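Local coordinates for ATP:cob(I)alamin adenosyltransferase, putative (Burkholderia thailandensis, PDB 2ZHY) that transfers the adenosyl group of ATP to the cobalt of cobalamin, as a PduO-type adenosyltransferase that works as a homotrimer, at the interface of chains A and B. Numbering follows the deposited sequence. Chains: chain A/B, ATP:cob(I)alamin adenosyltransferase, putative.

Contact 1: the interface of chains A and B. Residues chain A 129, 132, 136, 153; chain B 12-14, 28.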
# COMPACT_ATOMS: atom_id res chain seq x y z
N ARG A 129 8.68 -4.53 4.35
CA ARG A 129 9.77 -4.68 3.39
C ARG A 129 9.99 -3.34 2.68
O ARG A 129 11.12 -2.96 2.38
CB ARG A 129 9.44 -5.76 2.35
CG ARG A 129 9.67 -7.19 2.83
CD ARG A 129 11.15 -7.47 3.15
NE ARG A 129 11.36 -8.87 3.48
CZ ARG A 129 12.41 -9.35 4.14
NH1 ARG A 129 13.38 -8.54 4.55
NH2 ARG A 129 12.49 -10.65 4.39
N GLU A 132 11.82 -1.17 4.79
CA GLU A 132 13.20 -1.62 4.88
C GLU A 132 14.01 -1.06 3.70
O GLU A 132 15.15 -0.65 3.87
CB GLU A 132 13.28 -3.15 4.87
CG GLU A 132 14.71 -3.67 4.87
CD GLU A 132 14.79 -5.19 4.88
OE1 GLU A 132 13.96 -5.83 4.19
OE2 GLU A 132 15.68 -5.75 5.56
N VAL A 136 17.26 1.19 4.19
CA VAL A 136 18.53 0.81 3.60
C VAL A 136 19.02 1.98 2.75
O VAL A 136 20.21 2.28 2.73
CB VAL A 136 18.39 -0.48 2.74
CG1 VAL A 136 19.62 -0.66 1.85
CG2 VAL A 136 18.23 -1.69 3.65
N ASN A 153 14.19 -6.21 9.12
CA ASN A 153 14.52 -7.40 8.35
C ASN A 153 13.87 -8.55 9.11
O ASN A 153 13.23 -9.42 8.51
CB ASN A 153 16.04 -7.61 8.31
CG ASN A 153 16.45 -8.79 7.45
OD1 ASN A 153 17.52 -9.38 7.67
ND2 ASN A 153 15.63 -9.12 6.47
N THR B 12 20.24 -13.62 7.40
CA THR B 12 20.30 -13.33 5.98
C THR B 12 19.54 -12.03 5.69
O THR B 12 18.37 -11.91 6.03
CB THR B 12 19.67 -14.47 5.18
OG1 THR B 12 20.33 -15.70 5.51
CG2 THR B 12 19.79 -14.20 3.69
N GLY B 13 20.22 -11.07 5.07
CA GLY B 13 19.58 -9.80 4.75
C GLY B 13 19.92 -8.67 5.71
O GLY B 13 19.57 -7.51 5.47
N ASP B 14 20.60 -9.00 6.80
CA ASP B 14 20.97 -8.00 7.79
C ASP B 14 21.89 -6.92 7.23
O ASP B 14 21.95 -5.81 7.77
CB ASP B 14 21.62 -8.66 9.00
CG ASP B 14 20.60 -9.10 10.04
OD1 ASP B 14 19.38 -8.90 9.80
OD2 ASP B 14 21.02 -9.64 11.08
N LYS B 28 18.82 -3.84 -1.13
CA LYS B 28 17.37 -3.77 -1.08
C LYS B 28 16.68 -2.54 -1.68
O LYS B 28 15.49 -2.58 -1.96
CB LYS B 28 16.90 -4.00 0.36
CG LYS B 28 17.06 -5.46 0.77
CD LYS B 28 16.74 -5.73 2.23
CE LYS B 28 16.77 -7.24 2.50
NZ LYS B 28 16.76 -7.55 3.95
O HOH W 1 18.38 -4.97 5.73
O HOH W 2 15.33 -11.60 5.45

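Contact 2: the interface of chains A and B. Residues chain A 112, 122, 125-126; chain B 40-41, 43-44.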
# COMPACT_ATOMS: atom_id res chain seq x y z
N PRO A 112 -0.08 -14.77 -0.54
CA PRO A 112 -0.52 -13.92 0.57
C PRO A 112 -2.04 -13.87 0.68
O PRO A 112 -2.73 -13.45 -0.25
CB PRO A 112 0.10 -12.56 0.23
CG PRO A 112 0.04 -12.54 -1.27
CD PRO A 112 0.50 -13.96 -1.63
N HIS A 122 0.07 -10.16 5.93
CA HIS A 122 0.87 -10.15 4.71
C HIS A 122 1.02 -8.72 4.18
O HIS A 122 2.07 -8.36 3.67
CB HIS A 122 0.25 -11.06 3.64
CG HIS A 122 0.60 -12.51 3.82
ND1 HIS A 122 1.89 -12.98 3.73
CD2 HIS A 122 -0.16 -13.58 4.15
CE1 HIS A 122 1.91 -14.27 3.99
NE2 HIS A 122 0.67 -14.66 4.25
N ARG A 125 3.53 -7.23 6.22
CA ARG A 125 4.82 -7.78 5.82
C ARG A 125 5.40 -6.99 4.64
O ARG A 125 6.55 -6.55 4.69
CB ARG A 125 4.67 -9.26 5.41
CG ARG A 125 5.96 -9.92 4.91
CD ARG A 125 5.72 -11.37 4.46
NE ARG A 125 4.75 -11.45 3.37
CZ ARG A 125 5.00 -11.11 2.11
NH1 ARG A 125 6.20 -10.66 1.76
NH2 ARG A 125 4.03 -11.18 1.20
N THR A 126 4.61 -6.81 3.59
CA THR A 126 5.10 -6.09 2.41
C THR A 126 5.40 -4.61 2.67
O THR A 126 6.30 -4.04 2.06
CB THR A 126 4.12 -6.22 1.21
OG1 THR A 126 2.86 -5.64 1.53
CG2 THR A 126 3.92 -7.70 0.85
N ASP B 40 4.44 -7.77 -4.83
CA ASP B 40 4.14 -8.55 -3.63
C ASP B 40 3.08 -7.79 -2.81
O ASP B 40 2.14 -8.41 -2.30
CB ASP B 40 5.43 -8.74 -2.82
CG ASP B 40 5.27 -9.69 -1.62
OD1 ASP B 40 6.21 -9.75 -0.80
OD2 ASP B 40 4.23 -10.37 -1.50
N GLU B 41 3.23 -6.47 -2.69
CA GLU B 41 2.28 -5.66 -1.93
C GLU B 41 0.91 -5.75 -2.58
O GLU B 41 -0.10 -5.92 -1.89
CB GLU B 41 2.72 -4.19 -1.86
CG GLU B 41 1.93 -3.37 -0.84
CD GLU B 41 2.46 -1.95 -0.60
OE1 GLU B 41 3.65 -1.68 -0.89
OE2 GLU B 41 1.69 -1.12 -0.10
N ASN B 43 -0.27 -8.18 -4.52
CA ASN B 43 -0.81 -9.51 -4.32
C ASN B 43 -1.39 -9.64 -2.91
O ASN B 43 -2.41 -10.28 -2.70
CB ASN B 43 0.27 -10.57 -4.56
CG ASN B 43 -0.31 -11.92 -4.99
OD1 ASN B 43 -1.49 -12.03 -5.31
ND2 ASN B 43 0.53 -12.94 -5.02
N SER B 44 -0.74 -9.00 -1.94
CA SER B 44 -1.21 -9.06 -0.57
C SER B 44 -2.54 -8.31 -0.40
O SER B 44 -3.43 -8.78 0.30
CB SER B 44 -0.13 -8.50 0.37
OG SER B 44 1.06 -9.27 0.26

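Contact 1: the interface of chains A and B
B:Gly13, with a positive phi of 101°, turns the B:Thr12–B:Asp14 loop toward B:Lys28 and A:Asn153, opposite the helical backbones of A:Glu132 and A:Arg129. B:Lys28 reaches across with an extended chain, its methylenes lying obliquely against the A:Glu132 carboxylate. Its ammonium NZ forms a salt bridge to A:Glu132 OE2 at 2.6 Å, from above the carboxylate plane. The same NZ donates to the B:Gly13 carbonyl O at 3.2 Å, tying the lysine to the 12-14 loop of its own chain. On the other carboxylate oxygen, A:Arg129 NH1 meets A:Glu132 OE1 on the syn side at 2.8 Å, within the guanidinium plane, holding the carboxylate from two directions. With CG anti to the backbone N (chi1 177°) and the chain extended beyond it, the A:Glu132 carboxylate reaches the lysine. Water 1 links A:Glu132 OE2 to B:Gly13 O; water 2 joins A:Arg129 NH2 to B:Thr12 O and, as the amide is modelled, meets A:Asn153 ND2. That amide stands steeply to the B:Asp14 carboxylate, planes 72° apart. Its OD1 lies 2.9 Å from B:Asp14 OD1 and 3.1 Å from B:Thr12 O, both acceptors, and ND2 3.2 Å from B:Lys28 NZ without a hydrogen bond, so the amide may be flipped. A:Arg129, A:Glu132, B:Gly13 and B:Lys28 bind ATP and A:Asn153 magnesium, so subunits share the site: chain A helices 116-141 and 147-169 line one side, and chain B's 12-14 loop and B:Lys28 appear to line the facing side.

Contact 2: the interface of chains A and B
A:Thr126 sets its methyl CG2 against the helix of chain B, 3.4 Å from the carboxylate carbon CG of B:Asp40 and also close to the hydroxyl of B:Ser44. With chi1 at 62°, its OG1 sits between the backbone N and the carbonyl carbon, directed at the CA and CG of B:Glu41, while CG2 faces B:Asp40 and B:Ser44. Beside it, the A:Pro112 ring is laid over the next stretch of the same helix: CB touches B:Ser44 OG at 3.4 Å, and CG packs 3.8 Å from B:Asn43 CG. The B:Ser44 hydroxyl also donates to the backbone O of B:Asp40 at 2.9 Å, which keeps it on its own helix as the proline and threonine pack against it. Further out, A:Arg125 grips B:Asp40 end-on, NH1 to OD1 at 2.7 Å and NH2 to OD2 at 2.8 Å. Guanidinium and carboxylate are nearly coplanar, 23° apart, and OD1 uses its syn lone pair. The arginine chain bends at chi3 (60°), turning its head toward chain B. Behind it, NE points almost straight at A:His122 ND1, 3.3 Å away and in the ring plane, which helps fix the guanidinium's rotation. A:Pro112 CA sits over the rim of one face of that imidazole. The patch joins helix 116-141 of one subunit to helix 31-50 of its neighbour, and its paired salt bridge should help hold the trimer together and set the two helices in register.

The centres of contact 1 and contact 2, taken over their C-alpha atoms, lie about 16 Å apart, and helix 116-141 of chain A runs through both. A:Arg125 and A:Thr126 serve contact 2, while A:Arg129, A:Glu132 and A:Val136 follow one to three turns further along and serve contact 1. On chain B the partners differ: a helix packs in contact 2, whereas N-terminal loops reach over in contact 1. Contact 2 therefore looks like a docking patch that probably helps align the chain B loops with the ATP site, coupling trimer assembly to formation of the nucleotide pocket.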